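Long-range contacts in endoglycosidase (Bacteroides thetaiotaomicron, PDB 6Q64), which probably hydrolyses glycosidic bonds within complex N-glycans, as an endoglycosidase of glycoside hydrolase family 18: residues Asn86-Leu91 and His334-Tyr339; Ala168-Ile173 and Ile217-Ala222; Tyr251-Tyr256 and Tyr266-Pro271; Tyr298-Pro303 and Ile313-Thr318. The protein carries 1 engineered substitution. All coordinates share one frame; numbering follows the deposited sequence.

Contact 1: residues Asn86-Leu91 and His334-Tyr339; sequences NAQNYL and HMEYDY
Gln88 makes the single hydrogen bond between 86-91 and 334-339, donating an amide N-H to the backbone O of Glu336. NE2 of Gln88 lies 3.0 Å from O of Glu336; the acceptor sits in the plane of the amide, the N-H...O angle is 157°, and the donor stands above the carbonyl plane. The backbone N of Tyr339 reaches the same oxygen from the opposite face, so two donors grip it. Gln88 spans the distance because its CG is anti to the backbone N (chi1 177°) and the chain runs on extended. CG of Gln88 meets CB of Glu336 at 4.0 Å, the side chains crossing at about a right angle. OE1 of Gln88 is tied back by a weak 3.1 Å bond from ND2 of Asn86, whose OD1 accepts from the N of Gln88 in an Asx turn. The carboxylate of Glu336 turns from the contact, and its OE2 accepts from the backbone N of Gly78.

Both segments lie in loops that follow neighbouring parallel strands of the TIM barrel, 72-76 and 329-333.

The van der Waals contacts gather round the ring of Tyr339. CB of Gln88 makes a CH-pi contact over one face, 4.0 Å from the ring centroid of Tyr339. Ala87 CB comes within 3.5 Å of Tyr339 OH, while Asn86 OD1 approaches CE1 of that ring obliquely at 3.8 Å. An alanine in place of Tyr339 would probably open a gap between the loops, leaving Gln88 CB and Ala87 CB without the ring they lean on.

Contact 2: residues Ala168-Ile173 and Ile217-Ala222; sequences AYANAI and IETLSA
Thr219 is the first residue of 217-222 to meet the opposing helix, and it does so with carbon atoms. Its CB packs on the methyl of Ala170, with Thr219 CB and Ala170 CB 3.9 Å apart. CG2 stands anti to the backbone N and extends to the amide of Asn171. There Thr219 CG2 lies 3.7 Å from OD1 of Asn171, and the two side chains cross at about a right angle. The hydroxyl of Thr219 bonds to O of Val215, one turn back in its own helix, so the residue offers a hydrocarbon surface across the contact. OD1 of Asn171 also accepts from NH2 of Arg223.

One residue on, Leu220 carries the deeper part of the interface with a single branch. CG is anti to the carbonyl carbon (chi1 -63°), and CD2 settles against the first helix where Ala170 and Ile173 follow each other by a turn. Leu220 CD2 is 3.6 Å from O of Ala170. The same methyl, CD2 of Leu220, reaches CG2 of Ile173 at 4.2 Å. With only a methyl at Ala170, the backbones can come close: its CA and that of Leu220 are 6.1 Å apart, and the short helical axes come within 8.8 Å.

The segments run in the same general direction, with a signed crossing angle of -35°. They belong to successive helices of the barrel's outer layer, 162-179 and 211-224, separated in sequence by strand 184-189; Phe216 extends the seam beside Ala170 and Ile173, while Leu220 also rests on Leu231 of strand 230-235.

Contact 3: residues Tyr251-Tyr256 and Tyr266-Pro271; sequences YIYQAY and YKINKP
Tyr253 and Ile268 form the apolar core of this contact. The CG2 methyl of Ile268 lies over one face of the tyrosine, 3.6 Å from the ring centroid of Tyr253 and 18° off the ring normal, a close CH-pi contact. The methyl is displaced toward the rim, and Tyr253 CD1 is its nearest atom, 3.4 Å from Ile268 CG2. Lys267 CG, anti to its backbone N (chi1 168°), approaches CD2 of Tyr253 at 4.1 Å, and at the far end Lys270 CG lies 3.8 Å from Tyr253 OH. Replacing the ring by an alanine is likely to leave the Ile268 methyl and Lys270 CG without their partner.

The polar link lies alongside. Lys267 runs past the ring, and its NZ donates a hydrogen bond to O of Gln254 at 3.2 Å, from above the carbonyl plane. Its charge is also paired with Glu258 in a salt bridge.

Tyr253 faces outward from the barrel while Gln254 faces the other way; NE2 of Gln254 donates to Asp234, and Gln254 also lies close to the engineered Gln190. This is the beta-alpha unit of a TIM barrel: strand 251-254 turns at Ala255, the centre of an inverse gamma turn, and helix 261-268 comes back along its outer side.

Contact 4: residues Tyr298-Pro303 and Ile313-Thr318; sequences YTSVRP and ILDYAT
Asp315 is held by two hydroxyls from 298-303, one on each carboxylate oxygen; its CG stands anti to the backbone N (chi1 -170°), toward that loop. Tyr298 OH donates to OD2 of Asp315 over a short 2.5 Å, on the anti side and near the carboxylate plane. Ser300 OG donates to OD1 of Asp315 at 2.6 Å from well above that plane. Thr261 OG1 bonds to OD2 as well; the three hydroxyls together would probably stabilise the negative charge. Ser300 OG also accepts from the N of Arg302, closing an ST turn.

Arg302 takes Thr318 side-on with two nitrogens. NH2 of Arg302 lies 2.6 Å from O of Thr318, nearly straight and in the guanidinium plane and the carbonyl plane. NE of Arg302 meets OG1 of Thr318 at 3.3 Å, tilted from the guanidinium plane. Asp320 gives NH2 a salt bridge.

Farther out, the rings of Tyr298 and Tyr316 pack obliquely, their planes 71° apart. Tyr298 OH sits at the edge of the other ring, 3.2 Å from CE1 of Tyr316.

In this TIM barrel, the excursion after strand 280-285, through helix 286-289 and the loop 298-303, is pinned to helix 311-317, which precedes strand 329-333.

How the contacts relate
Contacts 3 and 4 are directly joined, their centres 15 Å apart: O of Ala255 and OH of Tyr316 lie 2.6 Å from each other, a probable hydrogen bond between one beta-alpha unit and the next. Contact 1 ties loops from the two ends of the barrel sequence, and the other three fall within the chain it spans; its nearest atoms are about 6 Å from contact 4 and about 7 Å from contact 3. Contact 2 lies across the chain's centre, its centre 30 Å from that of contact 1 and 38 Å from that of contact 4. Contact 3 comes near the engineered Gln190, where family 18 enzymes carry their catalytic glutamate.

Contact 1: residues Asn86-Leu91 and His334-Tyr339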
# COMPACT_ATOMS: atom_id res chain seq x y z
N ASN A 86 -23.79 3.57 -1.48
CA ASN A 86 -22.74 3.98 -0.49
C ASN A 86 -21.34 4.20 -1.13
O ASN A 86 -20.68 3.23 -1.53
CB ASN A 86 -22.64 3.04 0.72
CG ASN A 86 -21.90 3.70 1.87
OD1 ASN A 86 -21.48 4.85 1.78
ND2 ASN A 86 -21.71 2.98 2.97
N ALA A 87 -20.88 5.45 -1.15
CA ALA A 87 -19.56 5.91 -1.65
C ALA A 87 -18.41 5.13 -0.99
O ALA A 87 -17.44 4.83 -1.69
CB ALA A 87 -19.37 7.41 -1.44
N GLN A 88 -18.55 4.79 0.29
CA GLN A 88 -17.58 4.01 1.12
C GLN A 88 -17.14 2.69 0.45
O GLN A 88 -16.11 2.13 0.91
CB GLN A 88 -18.22 3.77 2.49
CG GLN A 88 -17.40 2.92 3.45
CD GLN A 88 -18.09 2.82 4.79
OE1 GLN A 88 -19.27 2.44 4.86
NE2 GLN A 88 -17.40 3.22 5.85
N ASN A 89 -17.85 2.16 -0.55
CA ASN A 89 -17.57 0.80 -1.10
C ASN A 89 -16.90 0.91 -2.49
O ASN A 89 -16.77 -0.11 -3.22
CB ASN A 89 -18.86 -0.05 -1.14
CG ASN A 89 -19.57 -0.16 0.20
OD1 ASN A 89 -20.56 0.51 0.42
ND2 ASN A 89 -19.11 -1.05 1.07
N TYR A 90 -16.46 2.12 -2.84
CA TYR A 90 -15.99 2.49 -4.19
C TYR A 90 -14.55 3.04 -4.16
O TYR A 90 -14.27 4.08 -3.45
CB TYR A 90 -16.88 3.61 -4.72
CG TYR A 90 -18.18 3.16 -5.33
CD1 TYR A 90 -19.31 2.97 -4.55
CD2 TYR A 90 -18.30 3.00 -6.70
CE1 TYR A 90 -20.51 2.58 -5.11
CE2 TYR A 90 -19.50 2.63 -7.28
CZ TYR A 90 -20.61 2.41 -6.49
OH TYR A 90 -21.77 2.02 -7.09
N LEU A 91 -13.64 2.44 -4.93
CA LEU A 91 -12.28 3.03 -5.10
C LEU A 91 -12.42 4.43 -5.70
O LEU A 91 -11.71 5.36 -5.22
CB LEU A 91 -11.43 2.17 -6.03
CG LEU A 91 -11.09 0.77 -5.53
CD1 LEU A 91 -10.40 -0.01 -6.64
CD2 LEU A 91 -10.22 0.82 -4.29
N HIS A 334 -7.66 0.03 7.41
CA HIS A 334 -9.14 0.12 7.32
C HIS A 334 -9.46 1.60 7.13
O HIS A 334 -10.06 2.23 8.00
CB HIS A 334 -9.80 -0.57 8.52
CG HIS A 334 -10.02 -2.04 8.33
ND1 HIS A 334 -9.52 -2.99 9.20
CD2 HIS A 334 -10.71 -2.73 7.39
CE1 HIS A 334 -9.86 -4.20 8.79
NE2 HIS A 334 -10.59 -4.06 7.68
N MSE A 335 -8.95 2.14 6.01
CA MSE A 335 -9.07 3.55 5.67
C MSE A 335 -10.54 3.99 5.63
O MSE A 335 -10.83 5.14 5.98
CB MSE A 335 -8.41 3.84 4.32
CG MSE A 335 -8.56 2.76 3.31
SE MSE A 335 -7.82 3.28 1.57
CE MSE A 335 -7.31 5.15 1.55
N GLU A 336 -11.43 3.07 5.25
CA GLU A 336 -12.85 3.35 5.06
C GLU A 336 -13.57 3.68 6.38
O GLU A 336 -14.64 4.29 6.29
CB GLU A 336 -13.55 2.20 4.34
CG GLU A 336 -13.70 0.94 5.17
CD GLU A 336 -12.57 -0.08 5.07
OE1 GLU A 336 -12.79 -1.28 5.44
OE2 GLU A 336 -11.46 0.33 4.63
N TYR A 337 -13.01 3.37 7.55
CA TYR A 337 -13.61 3.72 8.87
C TYR A 337 -13.54 5.24 9.12
O TYR A 337 -14.06 5.68 10.15
CB TYR A 337 -12.92 2.96 10.01
CG TYR A 337 -13.29 1.50 10.11
CD1 TYR A 337 -13.23 0.68 9.00
CD2 TYR A 337 -13.71 0.93 11.30
CE1 TYR A 337 -13.52 -0.67 9.07
CE2 TYR A 337 -14.03 -0.42 11.39
CZ TYR A 337 -13.93 -1.22 10.27
OH TYR A 337 -14.22 -2.55 10.30
N ASP A 338 -12.90 5.99 8.21
CA ASP A 338 -12.73 7.46 8.25
C ASP A 338 -13.92 8.11 7.53
O ASP A 338 -14.12 9.35 7.67
CB ASP A 338 -11.42 7.84 7.54
CG ASP A 338 -10.83 9.23 7.76
OD1 ASP A 338 -11.32 9.98 8.66
OD2 ASP A 338 -9.86 9.52 7.04
N TYR A 339 -14.62 7.32 6.73
CA TYR A 339 -15.81 7.75 5.96
C TYR A 339 -16.90 8.23 6.92
O TYR A 339 -17.41 9.32 6.74
CB TYR A 339 -16.28 6.66 5.00
CG TYR A 339 -17.35 7.17 4.08
CD1 TYR A 339 -18.69 7.15 4.47
CD2 TYR A 339 -17.02 7.75 2.87
CE1 TYR A 339 -19.68 7.66 3.65
CE2 TYR A 339 -18.00 8.26 2.03
CZ TYR A 339 -19.34 8.22 2.43
OH TYR A 339 -20.30 8.73 1.61

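Contact 2: residues Ala168-Ile173 and Ile217-Ala222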
# COMPACT_ATOMS: atom_id res chain seq x y z
N ALA A 168 7.31 -20.53 -9.30
CA ALA A 168 5.94 -20.89 -9.72
C ALA A 168 4.88 -20.12 -8.91
O ALA A 168 4.05 -19.45 -9.54
CB ALA A 168 5.75 -22.38 -9.60
N TYR A 169 4.95 -20.17 -7.57
CA TYR A 169 4.02 -19.50 -6.60
C TYR A 169 3.93 -18.00 -6.87
O TYR A 169 2.86 -17.41 -6.72
CB TYR A 169 4.50 -19.64 -5.16
CG TYR A 169 3.66 -18.88 -4.16
CD1 TYR A 169 2.30 -19.09 -4.09
CD2 TYR A 169 4.22 -17.98 -3.27
CE1 TYR A 169 1.50 -18.41 -3.18
CE2 TYR A 169 3.45 -17.31 -2.33
CZ TYR A 169 2.08 -17.51 -2.30
OH TYR A 169 1.27 -16.87 -1.41
N ALA A 170 5.05 -17.39 -7.20
CA ALA A 170 5.14 -15.97 -7.57
C ALA A 170 4.49 -15.74 -8.93
O ALA A 170 3.81 -14.72 -9.11
CB ALA A 170 6.58 -15.54 -7.58
N ASN A 171 4.73 -16.63 -9.89
CA ASN A 171 4.24 -16.43 -11.27
C ASN A 171 2.71 -16.46 -11.24
O ASN A 171 2.09 -15.86 -12.15
CB ASN A 171 4.85 -17.43 -12.26
CG ASN A 171 6.13 -16.92 -12.89
OD1 ASN A 171 6.22 -15.75 -13.29
ND2 ASN A 171 7.12 -17.78 -12.96
N ALA A 172 2.15 -17.17 -10.25
CA ALA A 172 0.70 -17.40 -10.06
C ALA A 172 0.10 -16.14 -9.46
O ALA A 172 -1.00 -15.74 -9.86
CB ALA A 172 0.44 -18.58 -9.15
N ILE A 173 0.83 -15.53 -8.54
CA ILE A 173 0.42 -14.21 -8.00
C ILE A 173 0.28 -13.27 -9.20
O ILE A 173 -0.83 -12.74 -9.37
CB ILE A 173 1.42 -13.74 -6.94
CG1 ILE A 173 1.48 -14.75 -5.79
CG2 ILE A 173 1.08 -12.33 -6.49
CD1 ILE A 173 2.01 -14.20 -4.48
N ILE A 217 10.77 -12.28 -4.78
CA ILE A 217 10.75 -10.83 -5.13
C ILE A 217 11.36 -10.64 -6.52
O ILE A 217 10.88 -9.79 -7.24
CB ILE A 217 11.54 -10.05 -4.07
CG1 ILE A 217 10.84 -10.09 -2.72
CG2 ILE A 217 11.82 -8.64 -4.53
CD1 ILE A 217 11.72 -9.61 -1.61
N GLU A 218 12.42 -11.37 -6.84
CA GLU A 218 13.09 -11.26 -8.16
C GLU A 218 12.08 -11.57 -9.26
O GLU A 218 12.07 -10.83 -10.27
CB GLU A 218 14.31 -12.18 -8.22
CG GLU A 218 15.65 -11.47 -8.25
CD GLU A 218 16.83 -12.42 -8.28
OE1 GLU A 218 16.77 -13.43 -9.03
OE2 GLU A 218 17.80 -12.19 -7.52
N THR A 219 11.24 -12.61 -9.07
CA THR A 219 10.28 -13.13 -10.08
C THR A 219 9.08 -12.18 -10.22
O THR A 219 8.65 -11.98 -11.36
CB THR A 219 9.70 -14.51 -9.74
OG1 THR A 219 10.75 -15.43 -9.41
CG2 THR A 219 8.90 -15.06 -10.89
N LEU A 220 8.57 -11.64 -9.12
CA LEU A 220 7.54 -10.57 -9.17
C LEU A 220 8.09 -9.34 -9.91
O LEU A 220 7.44 -8.93 -10.86
CB LEU A 220 7.09 -10.23 -7.75
CG LEU A 220 6.41 -11.38 -7.01
CD1 LEU A 220 6.22 -11.06 -5.53
CD2 LEU A 220 5.07 -11.70 -7.66
N SER A 221 9.26 -8.79 -9.55
CA SER A 221 9.83 -7.62 -10.27
C SER A 221 9.97 -7.94 -11.76
O SER A 221 9.52 -7.11 -12.57
CB SER A 221 11.13 -7.09 -9.71
OG SER A 221 10.91 -5.82 -9.08
N ALA A 222 10.52 -9.09 -12.12
CA ALA A 222 10.88 -9.41 -13.52
C ALA A 222 9.62 -9.22 -14.35
O ALA A 222 9.70 -8.75 -15.51
CB ALA A 222 11.42 -10.81 -13.66

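Contact 3: residues Tyr251-Tyr256 and Tyr266-Pro271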
# COMPACT_ATOMS: atom_id res chain seq x y z
N TYR A 251 8.43 1.00 1.05
CA TYR A 251 8.65 0.33 2.35
C TYR A 251 7.53 0.82 3.25
O TYR A 251 7.49 2.03 3.54
CB TYR A 251 10.05 0.67 2.87
CG TYR A 251 11.14 0.71 1.82
CD1 TYR A 251 11.28 -0.30 0.89
CD2 TYR A 251 12.03 1.75 1.73
CE1 TYR A 251 12.24 -0.25 -0.11
CE2 TYR A 251 13.00 1.82 0.74
CZ TYR A 251 13.12 0.80 -0.17
OH TYR A 251 14.08 0.82 -1.14
N ILE A 252 6.60 -0.05 3.63
CA ILE A 252 5.35 0.40 4.31
C ILE A 252 5.38 -0.12 5.73
O ILE A 252 5.45 -1.37 5.91
CB ILE A 252 4.07 -0.06 3.58
CG1 ILE A 252 4.14 0.25 2.08
CG2 ILE A 252 2.85 0.56 4.23
CD1 ILE A 252 2.86 -0.03 1.34
N TYR A 253 5.33 0.78 6.68
CA TYR A 253 5.42 0.41 8.11
C TYR A 253 4.08 0.68 8.78
O TYR A 253 3.42 1.67 8.50
CB TYR A 253 6.58 1.14 8.81
CG TYR A 253 7.96 0.95 8.22
CD1 TYR A 253 8.36 1.64 7.10
CD2 TYR A 253 8.89 0.13 8.81
CE1 TYR A 253 9.63 1.50 6.58
CE2 TYR A 253 10.16 -0.04 8.29
CZ TYR A 253 10.54 0.66 7.18
OH TYR A 253 11.81 0.58 6.67
N GLN A 254 3.72 -0.25 9.65
CA GLN A 254 2.65 -0.15 10.64
C GLN A 254 3.18 0.65 11.83
O GLN A 254 3.53 0.03 12.81
CB GLN A 254 2.24 -1.56 11.07
CG GLN A 254 1.33 -2.25 10.08
CD GLN A 254 2.04 -3.10 9.06
OE1 GLN A 254 2.39 -4.25 9.31
NE2 GLN A 254 2.18 -2.56 7.87
N ALA A 255 3.14 1.97 11.77
CA ALA A 255 3.51 2.86 12.91
C ALA A 255 2.30 3.12 13.81
O ALA A 255 2.07 4.29 14.20
CB ALA A 255 4.08 4.17 12.40
N TYR A 256 1.57 2.07 14.17
CA TYR A 256 0.27 2.20 14.89
C TYR A 256 0.50 2.79 16.30
O TYR A 256 -0.11 3.84 16.61
CB TYR A 256 -0.45 0.85 14.93
CG TYR A 256 -0.75 0.14 13.62
CD1 TYR A 256 -0.86 0.78 12.40
CD2 TYR A 256 -1.01 -1.22 13.64
CE1 TYR A 256 -1.20 0.09 11.24
CE2 TYR A 256 -1.35 -1.93 12.50
CZ TYR A 256 -1.46 -1.28 11.29
OH TYR A 256 -1.77 -2.06 10.19
N TYR A 266 12.98 6.26 14.48
CA TYR A 266 13.87 5.13 14.85
C TYR A 266 13.42 3.88 14.10
O TYR A 266 14.26 3.07 13.69
CB TYR A 266 13.94 4.88 16.36
CG TYR A 266 14.68 3.62 16.69
CD1 TYR A 266 14.06 2.39 16.56
CD2 TYR A 266 15.99 3.64 17.13
CE1 TYR A 266 14.70 1.21 16.87
CE2 TYR A 266 16.65 2.46 17.46
CZ TYR A 266 16.00 1.24 17.33
OH TYR A 266 16.63 0.05 17.60
N LYS A 267 12.12 3.73 13.93
CA LYS A 267 11.51 2.53 13.32
C LYS A 267 11.85 2.45 11.83
O LYS A 267 12.01 1.31 11.34
CB LYS A 267 10.00 2.53 13.51
CG LYS A 267 9.27 1.48 12.67
CD LYS A 267 7.83 1.31 13.08
CE LYS A 267 7.41 -0.13 13.17
NZ LYS A 267 6.40 -0.31 14.23
N ILE A 268 11.89 3.58 11.12
CA ILE A 268 11.94 3.58 9.63
C ILE A 268 13.32 4.02 9.13
O ILE A 268 13.55 3.88 7.92
CB ILE A 268 10.84 4.46 9.01
CG1 ILE A 268 10.98 5.93 9.38
CG2 ILE A 268 9.46 3.96 9.38
CD1 ILE A 268 10.18 6.83 8.52
N ASN A 269 14.16 4.56 10.01
CA ASN A 269 15.55 4.98 9.70
C ASN A 269 16.43 3.75 9.49
O ASN A 269 16.92 3.21 10.49
CB ASN A 269 16.17 5.80 10.82
CG ASN A 269 17.42 6.48 10.33
OD1 ASN A 269 18.07 5.99 9.43
ND2 ASN A 269 17.74 7.64 10.85
N LYS A 270 16.61 3.41 8.22
CA LYS A 270 17.20 2.16 7.68
C LYS A 270 17.99 2.53 6.42
O LYS A 270 17.50 2.41 5.28
CB LYS A 270 16.10 1.16 7.34
CG LYS A 270 15.16 0.85 8.49
CD LYS A 270 15.86 0.18 9.64
CE LYS A 270 15.07 0.24 10.93
NZ LYS A 270 15.58 -0.71 11.94
N PRO A 271 19.21 3.08 6.59
CA PRO A 271 20.00 3.50 5.45
C PRO A 271 20.48 2.30 4.61
O PRO A 271 20.85 2.52 3.50
CB PRO A 271 21.09 4.36 6.10
CG PRO A 271 21.24 3.76 7.48
CD PRO A 271 19.84 3.39 7.89

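Contact 4: residues Tyr298-Pro303 and Ile313-Thr318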
# COMPACT_ATOMS: atom_id res chain seq x y z
N TYR A 298 -0.37 10.97 21.58
CA TYR A 298 0.83 11.18 20.74
C TYR A 298 1.43 12.54 21.09
O TYR A 298 0.67 13.44 21.52
CB TYR A 298 0.51 11.17 19.25
CG TYR A 298 1.69 11.09 18.31
CD1 TYR A 298 2.28 9.88 17.99
CD2 TYR A 298 2.17 12.23 17.67
CE1 TYR A 298 3.33 9.79 17.09
CE2 TYR A 298 3.22 12.16 16.77
CZ TYR A 298 3.80 10.94 16.48
OH TYR A 298 4.81 10.83 15.56
N THR A 299 2.76 12.62 20.95
CA THR A 299 3.58 13.85 21.05
C THR A 299 4.35 14.04 19.76
O THR A 299 5.14 13.14 19.41
CB THR A 299 4.54 13.82 22.24
OG1 THR A 299 3.86 13.10 23.27
CG2 THR A 299 4.97 15.22 22.62
N SER A 300 4.07 15.15 19.06
CA SER A 300 4.73 15.55 17.79
C SER A 300 5.91 16.44 18.13
O SER A 300 5.87 17.14 19.14
CB SER A 300 3.79 16.29 16.85
OG SER A 300 4.45 16.69 15.66
N VAL A 301 6.86 16.46 17.21
CA VAL A 301 8.08 17.32 17.23
C VAL A 301 7.67 18.73 16.77
O VAL A 301 8.50 19.65 16.72
CB VAL A 301 9.14 16.64 16.34
CG1 VAL A 301 8.95 16.99 14.87
CG2 VAL A 301 10.54 16.91 16.83
N ARG A 302 6.41 18.87 16.37
CA ARG A 302 5.80 20.17 16.02
C ARG A 302 4.88 20.55 17.17
O ARG A 302 3.84 19.94 17.36
CB ARG A 302 5.08 20.05 14.68
CG ARG A 302 5.93 19.41 13.59
CD ARG A 302 5.42 19.88 12.27
NE ARG A 302 6.09 19.33 11.10
CZ ARG A 302 6.92 20.00 10.30
NH1 ARG A 302 7.25 21.25 10.54
NH2 ARG A 302 7.39 19.42 9.21
N PRO A 303 5.27 21.50 18.03
CA PRO A 303 4.49 21.76 19.23
C PRO A 303 3.05 22.12 18.83
O PRO A 303 2.15 21.58 19.40
CB PRO A 303 5.25 22.89 19.93
CG PRO A 303 6.13 23.51 18.83
CD PRO A 303 6.45 22.37 17.89
N ILE A 313 -1.46 11.23 12.91
CA ILE A 313 -1.51 11.21 11.41
C ILE A 313 -0.96 12.53 10.83
O ILE A 313 -0.51 12.55 9.67
CB ILE A 313 -2.92 10.90 10.89
CG1 ILE A 313 -2.87 10.58 9.39
CG2 ILE A 313 -3.87 12.04 11.21
CD1 ILE A 313 -4.03 9.75 8.88
N LEU A 314 -0.99 13.62 11.56
CA LEU A 314 -0.61 14.90 10.93
C LEU A 314 0.90 15.03 11.03
O LEU A 314 1.50 15.59 10.09
CB LEU A 314 -1.32 16.08 11.59
CG LEU A 314 -2.85 16.04 11.55
CD1 LEU A 314 -3.43 17.21 12.31
CD2 LEU A 314 -3.34 16.04 10.12
N ASP A 315 1.47 14.54 12.14
CA ASP A 315 2.93 14.47 12.33
C ASP A 315 3.49 13.62 11.20
O ASP A 315 4.45 14.07 10.53
CB ASP A 315 3.31 13.88 13.68
CG ASP A 315 4.79 14.01 13.98
OD1 ASP A 315 5.34 15.15 13.79
OD2 ASP A 315 5.39 12.98 14.36
N TYR A 316 2.88 12.46 10.97
CA TYR A 316 3.35 11.51 9.94
C TYR A 316 3.40 12.25 8.59
O TYR A 316 4.41 12.28 7.88
CB TYR A 316 2.49 10.26 9.92
CG TYR A 316 2.66 9.34 11.10
CD1 TYR A 316 3.21 9.76 12.30
CD2 TYR A 316 2.27 8.01 11.02
CE1 TYR A 316 3.36 8.90 13.40
CE2 TYR A 316 2.38 7.15 12.11
CZ TYR A 316 2.90 7.60 13.31
OH TYR A 316 3.01 6.75 14.36
N ALA A 317 2.32 12.88 8.22
CA ALA A 317 2.20 13.47 6.86
C ALA A 317 3.25 14.55 6.68
O ALA A 317 3.57 14.80 5.53
CB ALA A 317 0.80 14.02 6.65
N THR A 318 3.69 15.21 7.76
CA THR A 318 4.57 16.40 7.67
C THR A 318 6.00 16.06 8.13
O THR A 318 6.75 17.03 8.40
CB THR A 318 4.05 17.56 8.51
OG1 THR A 318 4.03 17.08 9.85
CG2 THR A 318 2.67 18.03 8.13